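Local structure of 2-aminomuconate 6-semialdehyde dehydrogenase (Burkholderia cenocepacia, 4U3W) at residues L24-G30 against G220-H226; A34-P40 against A51-A56. The protein probably catalyses the oxidation of 2-aminomuconate 6-semialdehyde to 2-aminomuconate, as a member of the NAD(P)-dependent aldehyde dehydrogenase family. One frame throughout, in Å; residues are numbered along the deposited sequence.

How the interactions relate
The chain enters through strand 23-28, whose residues 24-30 make the first half of interaction 1. It then turns through strand 31-33 and runs on into the hairpin of strands 38-42 and 49-54, where interaction 2 closes a short loop of ten residues between 34-40 and 51-56. Interaction 1 closes only much later, when residues 220-226 arrive after a further run of helices and strands, so the hairpin lies wholly within its 189-residue loop. The two contacts touch: Leu24 N is 2.9 Å from Asp52 O, and His226 O is 2.8 Å from Ala56 N, both probable hydrogen bonds. Interaction 2 builds the hairpin within the N-terminal sheet; interaction 1 ties that sheet to strand 222-224.

Interaction 1. Residues L24-G30 against G220-H226; sequences LRHYING and GVFNLIH
Strands 26-28 and 222-224 run antiparallel, their short axes 4.6 Å apart at 151°, and share a single bridge. Tyr27 and Leu224 form its hydrogen-bonded pair: Tyr27 N to Leu224 O and Leu224 N to Tyr27 O, each 2.8 Å. Side chains extend this ladder at both ends. His26, chi1 m and chi2 -68°, turns its ring so that ND1 accepts from His226 N at 2.9 Å, which fixes ND1 as unprotonated; NE2 bonds Ser35. Asn223, chi1 m, takes Asn29 N on OD1 at 3.0 Å and gives ND2 to Gly220 O at 2.9 Å. Asn29 (54/45) and Gly30 (82/10) turn the chain with positive phi, and a water links Gly30 N, Gly220 N and Phe222 O, 2.8 Å each. Tyr27 and Phe222, both t, bring CD2 to CD2 at 4.1 Å beside helix 203-214, where Tyr27 OH bonds His213. Ile28 CD1 (mt) meets Ile225 CG2 at 4.1 Å, and Ile28 also touches Leu60 of helix 58-76. His226, chi1 m, sets CD2 3.4 Å from Arg25 O and bonds Thr206 through NE2. This isolated antiparallel bridge fastens an inner strand of the N-terminal sheet to strand 222-224, parallel partner of 192-196, as imidazole and carboxamide accept further amide protons.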
ATOM      1  N   LEU A  24      14.608  17.539 -40.648  1.00 23.50           N
ATOM      2  CA  LEU A  24      14.044  17.229 -39.339  1.00 26.58           C
ATOM      3  C   LEU A  24      14.363  18.377 -38.387  1.00 26.90           C
ATOM      4  O   LEU A  24      15.541  18.646 -38.064  1.00 30.54           O
ATOM      5  CB  LEU A  24      14.578  15.900 -38.793  1.00 24.67           C
ATOM      6  CG  LEU A  24      14.309  14.658 -39.679  1.00 30.79           C
ATOM      7  CD1 LEU A  24      14.786  13.373 -38.992  1.00 32.68           C
ATOM      8  CD2 LEU A  24      12.831  14.512 -39.987  1.00 29.43           C
ATOM      9  N   ARG A  25      13.297  19.040 -37.972  1.00 25.92           N
ATOM     10  CA  ARG A  25      13.359  20.234 -37.134  1.00 27.23           C
ATOM     11  C   ARG A  25      13.100  19.925 -35.653  1.00 27.86           C
ATOM     12  O   ARG A  25      12.531  18.852 -35.309  1.00 29.26           O
ATOM     13  CB  ARG A  25      12.340  21.265 -37.658  1.00 26.97           C
ATOM     14  CG  ARG A  25      12.650  21.827 -39.083  1.00 26.22           C
ATOM     15  CD  ARG A  25      11.491  22.741 -39.543  1.00 28.41           C
ATOM     16  NE  ARG A  25      11.697  23.277 -40.894  1.00 30.46           N
ATOM     17  CZ  ARG A  25      11.394  22.622 -42.009  1.00 33.95           C
ATOM     18  NH1 ARG A  25      10.841  21.398 -41.930  1.00 34.40           N
ATOM     19  NH2 ARG A  25      11.608  23.202 -43.203  1.00 34.34           N
ATOM     20  N   HIS A  26      13.579  20.827 -34.789  1.00 23.33           N
ATOM     21  CA  HIS A  26      13.250  20.843 -33.383  1.00 24.90           C
ATOM     22  C   HIS A  26      11.774  21.196 -33.234  1.00 26.34           C
ATOM     23  O   HIS A  26      11.170  21.765 -34.149  1.00 28.14           O
ATOM     24  CB  HIS A  26      14.105  21.876 -32.590  1.00 24.47           C
ATOM     25  CG  HIS A  26      15.544  21.866 -32.985  1.00 22.79           C
ATOM     26  ND1 HIS A  26      16.382  20.807 -32.719  1.00 23.58           N
ATOM     27  CD2 HIS A  26      16.278  22.790 -33.681  1.00 25.50           C
ATOM     28  CE1 HIS A  26      17.578  21.059 -33.259  1.00 21.86           C
ATOM     29  NE2 HIS A  26      17.548  22.273 -33.813  1.00 25.72           N
ATOM     30  N   TYR A  27      11.212  20.902 -32.071  1.00 26.52           N
ATOM     31  CA  TYR A  27       9.835  21.321 -31.775  1.00 27.83           C
ATOM     32  C   TYR A  27       9.873  22.064 -30.465  1.00 29.42           C
ATOM     33  O   TYR A  27      10.111  21.468 -29.418  1.00 30.25           O
ATOM     34  CB  TYR A  27       8.868  20.128 -31.706  1.00 27.74           C
ATOM     35  CG  TYR A  27       7.413  20.549 -31.466  1.00 26.88           C
ATOM     36  CD1 TYR A  27       6.658  21.100 -32.494  1.00 30.49           C
ATOM     37  CD2 TYR A  27       6.796  20.365 -30.228  1.00 26.46           C
ATOM     38  CE1 TYR A  27       5.304  21.499 -32.289  1.00 30.12           C
ATOM     39  CE2 TYR A  27       5.410  20.793 -29.984  1.00 30.41           C
ATOM     40  CZ  TYR A  27       4.698  21.352 -31.050  1.00 31.07           C
ATOM     41  OH  TYR A  27       3.390  21.755 -30.924  1.00 33.74           O
ATOM     42  N   ILE A  28       9.702  23.393 -30.516  1.00 29.40           N
ATOM     43  CA  ILE A  28       9.886  24.188 -29.304  1.00 29.04           C
ATOM     44  C   ILE A  28       8.752  25.191 -29.108  1.00 31.24           C
ATOM     45  O   ILE A  28       8.441  25.959 -30.028  1.00 31.35           O
ATOM     46  CB  ILE A  28      11.271  24.914 -29.366  1.00 35.89           C
ATOM     47  CG1 ILE A  28      12.425  23.879 -29.428  1.00 32.45           C
ATOM     48  CG2 ILE A  28      11.456  25.882 -28.216  1.00 34.15           C
ATOM     49  CD1 ILE A  28      13.841  24.569 -29.652  1.00 33.20           C
ATOM     50  N   ASN A  29       8.122  25.171 -27.937  1.00 29.33           N
ATOM     51  CA  ASN A  29       7.040  26.111 -27.638  1.00 33.85           C
ATOM     52  C   ASN A  29       5.930  26.080 -28.707  1.00 33.70           C
ATOM     53  O   ASN A  29       5.503  27.128 -29.212  1.00 36.38           O
ATOM     54  CB  ASN A  29       7.592  27.565 -27.471  1.00 37.26           C
ATOM     55  CG  ASN A  29       6.691  28.421 -26.590  1.00 41.11           C
ATOM     56  OD1 ASN A  29       5.918  27.890 -25.775  1.00 39.05           O
ATOM     57  ND2 ASN A  29       6.828  29.746 -26.693  1.00 42.59           N
ATOM     58  N   GLY A  30       5.526  24.882 -29.105  1.00 33.31           N
ATOM     59  CA  GLY A  30       4.386  24.738 -29.989  1.00 35.02           C
ATOM     60  C   GLY A  30       4.652  24.934 -31.466  1.00 35.15           C
ATOM     61  O   GLY A  30       3.721  24.937 -32.254  1.00 36.04           O
ATOM     62  N   GLY A 220       5.077  24.528 -25.203  1.00 32.39           N
ATOM     63  CA  GLY A 220       6.080  24.435 -24.138  1.00 29.77           C
ATOM     64  C   GLY A 220       6.000  23.218 -23.236  1.00 28.97           C
ATOM     65  O   GLY A 220       6.944  22.925 -22.497  1.00 28.79           O
ATOM     66  N   VAL A 221       4.882  22.491 -23.291  1.00 27.09           N
ATOM     67  CA  VAL A 221       4.752  21.310 -22.444  1.00 26.59           C
ATOM     68  C   VAL A 221       5.664  20.182 -22.935  1.00 27.39           C
ATOM     69  O   VAL A 221       6.349  19.561 -22.134  1.00 29.09           O
ATOM     70  CB  VAL A 221       3.252  20.823 -22.357  1.00 30.90           C
ATOM     71  CG1 VAL A 221       3.161  19.472 -21.692  1.00 25.94           C
ATOM     72  CG2 VAL A 221       2.396  21.874 -21.602  1.00 33.79           C
ATOM     73  N   PHE A 222       5.706  19.967 -24.253  1.00 28.86           N
ATOM     74  CA  PHE A 222       6.594  19.002 -24.847  1.00 25.72           C
ATOM     75  C   PHE A 222       7.538  19.701 -25.877  1.00 27.98           C
ATOM     76  O   PHE A 222       7.064  20.294 -26.840  1.00 28.89           O
ATOM     77  CB  PHE A 222       5.815  17.892 -25.558  1.00 25.71           C
ATOM     78  CG  PHE A 222       6.708  16.937 -26.300  1.00 27.00           C
ATOM     79  CD1 PHE A 222       7.247  15.821 -25.644  1.00 29.17           C
ATOM     80  CD2 PHE A 222       6.991  17.133 -27.651  1.00 26.33           C
ATOM     81  CE1 PHE A 222       8.069  14.914 -26.313  1.00 31.60           C
ATOM     82  CE2 PHE A 222       7.816  16.237 -28.322  1.00 27.37           C
ATOM     83  CZ  PHE A 222       8.356  15.137 -27.660  1.00 30.65           C
ATOM     84  N   ASN A 223       8.845  19.589 -25.670  1.00 26.02           N
ATOM     85  CA  ASN A 223       9.841  20.222 -26.566  1.00 26.32           C
ATOM     86  C   ASN A 223      10.835  19.157 -27.026  1.00 26.02           C
ATOM     87  O   ASN A 223      11.301  18.361 -26.221  1.00 26.66           O
ATOM     88  CB  ASN A 223      10.571  21.369 -25.877  1.00 26.93           C
ATOM     89  CG  ASN A 223       9.626  22.330 -25.250  1.00 29.65           C
ATOM     90  OD1 ASN A 223       9.136  23.253 -25.892  1.00 29.49           O
ATOM     91  ND2 ASN A 223       9.333  22.107 -23.994  1.00 27.20           N
ATOM     92  N   LEU A 224      11.100  19.130 -28.335  1.00 25.97           N
ATOM     93  CA  LEU A 224      12.047  18.200 -28.951  1.00 25.75           C
ATOM     94  C   LEU A 224      13.253  18.956 -29.477  1.00 26.17           C
ATOM     95  O   LEU A 224      13.102  19.932 -30.219  1.00 27.17           O
ATOM     96  CB  LEU A 224      11.386  17.460 -30.118  1.00 25.71           C
ATOM     97  CG  LEU A 224      12.327  16.476 -30.833  1.00 30.37           C
ATOM     98  CD1 LEU A 224      12.493  15.251 -29.978  1.00 31.48           C
ATOM     99  CD2 LEU A 224      11.631  16.071 -32.116  1.00 30.74           C
ATOM    100  N   ILE A 225      14.441  18.574 -29.051  1.00 26.32           N
ATOM    101  CA  ILE A 225      15.666  19.180 -29.591  1.00 26.78           C
ATOM    102  C   ILE A 225      16.540  18.093 -30.186  1.00 28.32           C
ATOM    103  O   ILE A 225      16.782  17.065 -29.524  1.00 29.46           O
ATOM    104  CB  ILE A 225      16.489  19.924 -28.522  1.00 29.73           C
ATOM    105  CG1 ILE A 225      16.504  19.100 -27.225  1.00 29.51           C
ATOM    106  CG2 ILE A 225      15.886  21.310 -28.234  1.00 28.88           C
ATOM    107  CD1 ILE A 225      17.546  19.604 -26.202  1.00 30.91           C
ATOM    108  N   HIS A 226      17.002  18.305 -31.404  1.00 26.63           N
ATOM    109  CA  HIS A 226      17.882  17.341 -32.026  1.00 26.51           C
ATOM    110  C   HIS A 226      19.332  17.717 -31.868  1.00 30.29           C
ATOM    111  O   HIS A 226      19.693  18.930 -31.731  1.00 27.69           O
ATOM    112  CB  HIS A 226      17.603  17.191 -33.512  1.00 26.21           C
ATOM    113  CG  HIS A 226      16.312  16.481 -33.817  1.00 28.61           C
ATOM    114  ND1 HIS A 226      16.083  15.141 -33.496  1.00 25.33           N
ATOM    115  CD2 HIS A 226      15.167  16.922 -34.397  1.00 28.30           C
ATOM    116  CE1 HIS A 226      14.894  14.790 -33.926  1.00 25.00           C
ATOM    117  NE2 HIS A 226      14.305  15.849 -34.473  1.00 29.36           N
TER
HETATM  118  O   HOH W   1       5.837  22.794 -27.213  1.00 31.43           O

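Interaction 2. Residues A34-P40 against A51-A56; sequences ASGTTFP and ADVCEA
Strands 38-40 and 51-54 are antiparallel arms of a beta hairpin, axes 4.4 Å apart at 145°. Phe39 and Val53 form the hydrogen-bonded pair, Phe39 N to Val53 O and Val53 N to Phe39 O both 2.8 Å, between non-hydrogen-bonded pairs Thr38-Cys54 and Pro40-Asp52. Glu55 N adds a bond to Thr37 O at 3.0 Å. Phe39, chi1 p and chi2 92°, lays its ring over Val53 (t): Val53 CB sits 3.7 Å from the ring centroid in a CH-pi contact. On the opposite face, a water links Thr38 OG1 and Asp52 OD1, 2.7 Å from each; Asp52 also forms a salt bridge with Lys49. Farther along, Ala34 CB packs 3.7 Å from Cys54 SG, and another water joins Thr37 OG1 (2.8 Å) to Glu55 O (2.6 Å). Glu55, chi1 t, bonds His228, whose ring meets Phe39 edge-to-face. Strand 38-42 is an outermost strand of the four-stranded sheet within this chain; 49-54 pairs on its other side with parallel strand 23-28, while Ser35 and Ala56 rest against helix 58-76.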
ATOM      1  N   ALA A  34      13.935  25.274 -37.287  1.00 26.99           N
ATOM      2  CA  ALA A  34      15.254  24.779 -37.684  1.00 27.94           C
ATOM      3  C   ALA A  34      16.333  25.361 -36.784  1.00 26.83           C
ATOM      4  O   ALA A  34      16.028  25.976 -35.773  1.00 25.69           O
ATOM      5  CB  ALA A  34      15.550  25.126 -39.193  1.00 23.98           C
ATOM      6  N   SER A  35      17.598  25.072 -37.071  1.00 27.78           N
ATOM      7  CA  SER A  35      18.677  25.840 -36.413  1.00 29.56           C
ATOM      8  C   SER A  35      19.759  26.088 -37.466  1.00 27.04           C
ATOM      9  O   SER A  35      19.547  25.770 -38.625  1.00 27.31           O
ATOM     10  CB  SER A  35      19.201  25.107 -35.174  1.00 32.43           C
ATOM     11  OG  SER A  35      19.622  23.783 -35.499  1.00 30.65           O
ATOM     12  N   GLY A  36      20.892  26.679 -37.085  1.00 27.94           N
ATOM     13  CA  GLY A  36      21.858  27.204 -38.044  1.00 24.36           C
ATOM     14  C   GLY A  36      22.858  26.198 -38.570  1.00 26.88           C
ATOM     15  O   GLY A  36      23.696  26.577 -39.341  1.00 25.52           O
ATOM     16  N   THR A  37      22.805  24.934 -38.132  1.00 25.19           N
ATOM     17  CA  THR A  37      23.647  23.901 -38.796  1.00 26.66           C
ATOM     18  C   THR A  37      22.825  22.588 -38.807  1.00 25.82           C
ATOM     19  O   THR A  37      21.839  22.442 -38.015  1.00 23.90           O
ATOM     20  CB  THR A  37      25.005  23.605 -38.070  1.00 24.38           C
ATOM     21  OG1 THR A  37      24.711  22.964 -36.817  1.00 23.97           O
ATOM     22  CG2 THR A  37      25.823  24.868 -37.803  1.00 26.43           C
ATOM     23  N   THR A  38      23.201  21.663 -39.704  1.00 26.71           N
ATOM     24  CA  THR A  38      22.511  20.366 -39.814  1.00 27.21           C
ATOM     25  C   THR A  38      23.522  19.199 -39.945  1.00 28.27           C
ATOM     26  O   THR A  38      24.691  19.441 -40.188  1.00 27.47           O
ATOM     27  CB  THR A  38      21.585  20.315 -41.032  1.00 26.14           C
ATOM     28  OG1 THR A  38      22.378  20.349 -42.232  1.00 26.55           O
ATOM     29  CG2 THR A  38      20.614  21.534 -41.043  1.00 26.18           C
ATOM     30  N   PHE A  39      23.066  17.956 -39.779  1.00 26.84           N
ATOM     31  CA  PHE A  39      23.945  16.782 -39.981  1.00 26.03           C
ATOM     32  C   PHE A  39      23.107  15.694 -40.692  1.00 28.99           C
ATOM     33  O   PHE A  39      21.886  15.694 -40.585  1.00 27.21           O
ATOM     34  CB  PHE A  39      24.526  16.259 -38.653  1.00 26.30           C
ATOM     35  CG  PHE A  39      23.490  15.787 -37.657  1.00 27.97           C
ATOM     36  CD1 PHE A  39      23.072  14.446 -37.603  1.00 28.57           C
ATOM     37  CD2 PHE A  39      22.954  16.673 -36.739  1.00 26.14           C
ATOM     38  CE1 PHE A  39      22.134  14.036 -36.671  1.00 29.71           C
ATOM     39  CE2 PHE A  39      22.043  16.278 -35.803  1.00 28.48           C
ATOM     40  CZ  PHE A  39      21.621  14.923 -35.741  1.00 29.98           C
ATOM     41  N   PRO A  40      23.754  14.787 -41.449  1.00 29.28           N
ATOM     42  CA  PRO A  40      22.935  13.833 -42.216  1.00 29.02           C
ATOM     43  C   PRO A  40      22.438  12.648 -41.353  1.00 29.71           C
ATOM     44  O   PRO A  40      23.082  12.214 -40.384  1.00 30.99           O
ATOM     45  CB  PRO A  40      23.895  13.312 -43.321  1.00 36.18           C
ATOM     46  CG  PRO A  40      25.075  14.142 -43.288  1.00 37.00           C
ATOM     47  CD  PRO A  40      25.156  14.783 -41.900  1.00 34.66           C
ATOM     48  N   ALA A  51      17.770  11.949 -44.538  1.00 29.45           N
ATOM     49  CA  ALA A  51      17.353  13.304 -44.169  1.00 29.26           C
ATOM     50  C   ALA A  51      18.515  14.119 -43.684  1.00 27.91           C
ATOM     51  O   ALA A  51      19.601  13.573 -43.381  1.00 28.68           O
ATOM     52  CB  ALA A  51      16.271  13.243 -43.034  1.00 30.18           C
ATOM     53  N   ASP A  52      18.296  15.430 -43.603  1.00 26.81           N
ATOM     54  CA  ASP A  52      19.157  16.304 -42.798  1.00 27.40           C
ATOM     55  C   ASP A  52      18.450  16.620 -41.468  1.00 27.71           C
ATOM     56  O   ASP A  52      17.252  16.816 -41.445  1.00 29.40           O
ATOM     57  CB  ASP A  52      19.471  17.613 -43.518  1.00 29.80           C
ATOM     58  CG  ASP A  52      20.198  17.395 -44.830  1.00 35.90           C
ATOM     59  OD1 ASP A  52      21.379  16.983 -44.785  1.00 34.92           O
ATOM     60  OD2 ASP A  52      19.568  17.606 -45.887  1.00 40.41           O
ATOM     61  N   VAL A  53      19.234  16.711 -40.400  1.00 24.91           N
ATOM     62  CA  VAL A  53      18.725  16.867 -39.038  1.00 26.25           C
ATOM     63  C   VAL A  53      19.301  18.165 -38.504  1.00 27.04           C
ATOM     64  O   VAL A  53      20.523  18.398 -38.603  1.00 25.40           O
ATOM     65  CB  VAL A  53      19.172  15.700 -38.130  1.00 23.82           C
ATOM     66  CG1 VAL A  53      18.420  15.728 -36.809  1.00 23.68           C
ATOM     67  CG2 VAL A  53      18.941  14.308 -38.824  1.00 23.95           C
ATOM     68  N   CYS A  54      18.460  19.024 -37.950  1.00 28.53           N
ATOM     69  CA  CYS A  54      18.978  20.261 -37.366  1.00 25.48           C
ATOM     70  C   CYS A  54      19.769  19.978 -36.082  1.00 25.85           C
ATOM     71  O   CYS A  54      19.406  19.115 -35.277  1.00 24.65           O
ATOM     72  CB  CYS A  54      17.811  21.227 -37.068  1.00 24.32           C
ATOM     73  SG  CYS A  54      17.018  21.765 -38.585  1.00 29.15           S
ATOM     74  N   GLU A  55      20.790  20.768 -35.816  1.00 26.31           N
ATOM     75  CA  GLU A  55      21.600  20.578 -34.604  1.00 25.49           C
ATOM     76  C   GLU A  55      21.397  21.698 -33.583  1.00 26.81           C
ATOM     77  O   GLU A  55      21.758  22.880 -33.870  1.00 25.84           O
ATOM     78  CB  GLU A  55      23.076  20.531 -35.003  1.00 27.86           C
ATOM     79  CG  GLU A  55      24.058  20.468 -33.839  1.00 27.14           C
ATOM     80  CD  GLU A  55      24.190  19.028 -33.271  1.00 28.78           C
ATOM     81  OE1 GLU A  55      24.215  18.039 -34.044  1.00 29.69           O
ATOM     82  OE2 GLU A  55      24.210  18.908 -32.042  1.00 30.00           O
ATOM     83  N   ALA A  56      20.884  21.402 -32.393  1.00 26.31           N
ATOM     84  CA  ALA A  56      20.615  22.517 -31.434  1.00 25.81           C
ATOM     85  C   ALA A  56      21.882  22.998 -30.679  1.00 34.33           C
ATOM     86  O   ALA A  56      22.585  22.192 -30.049  1.00 33.71           O
ATOM     87  CB  ALA A  56      19.550  22.097 -30.415  1.00 26.81           C
TER
HETATM   88  O   HOH W   2      23.806  24.360 -34.567  1.00 26.01           O
HETATM   89  O   HOH W   3      23.308  17.987 -43.110  1.00 36.89           O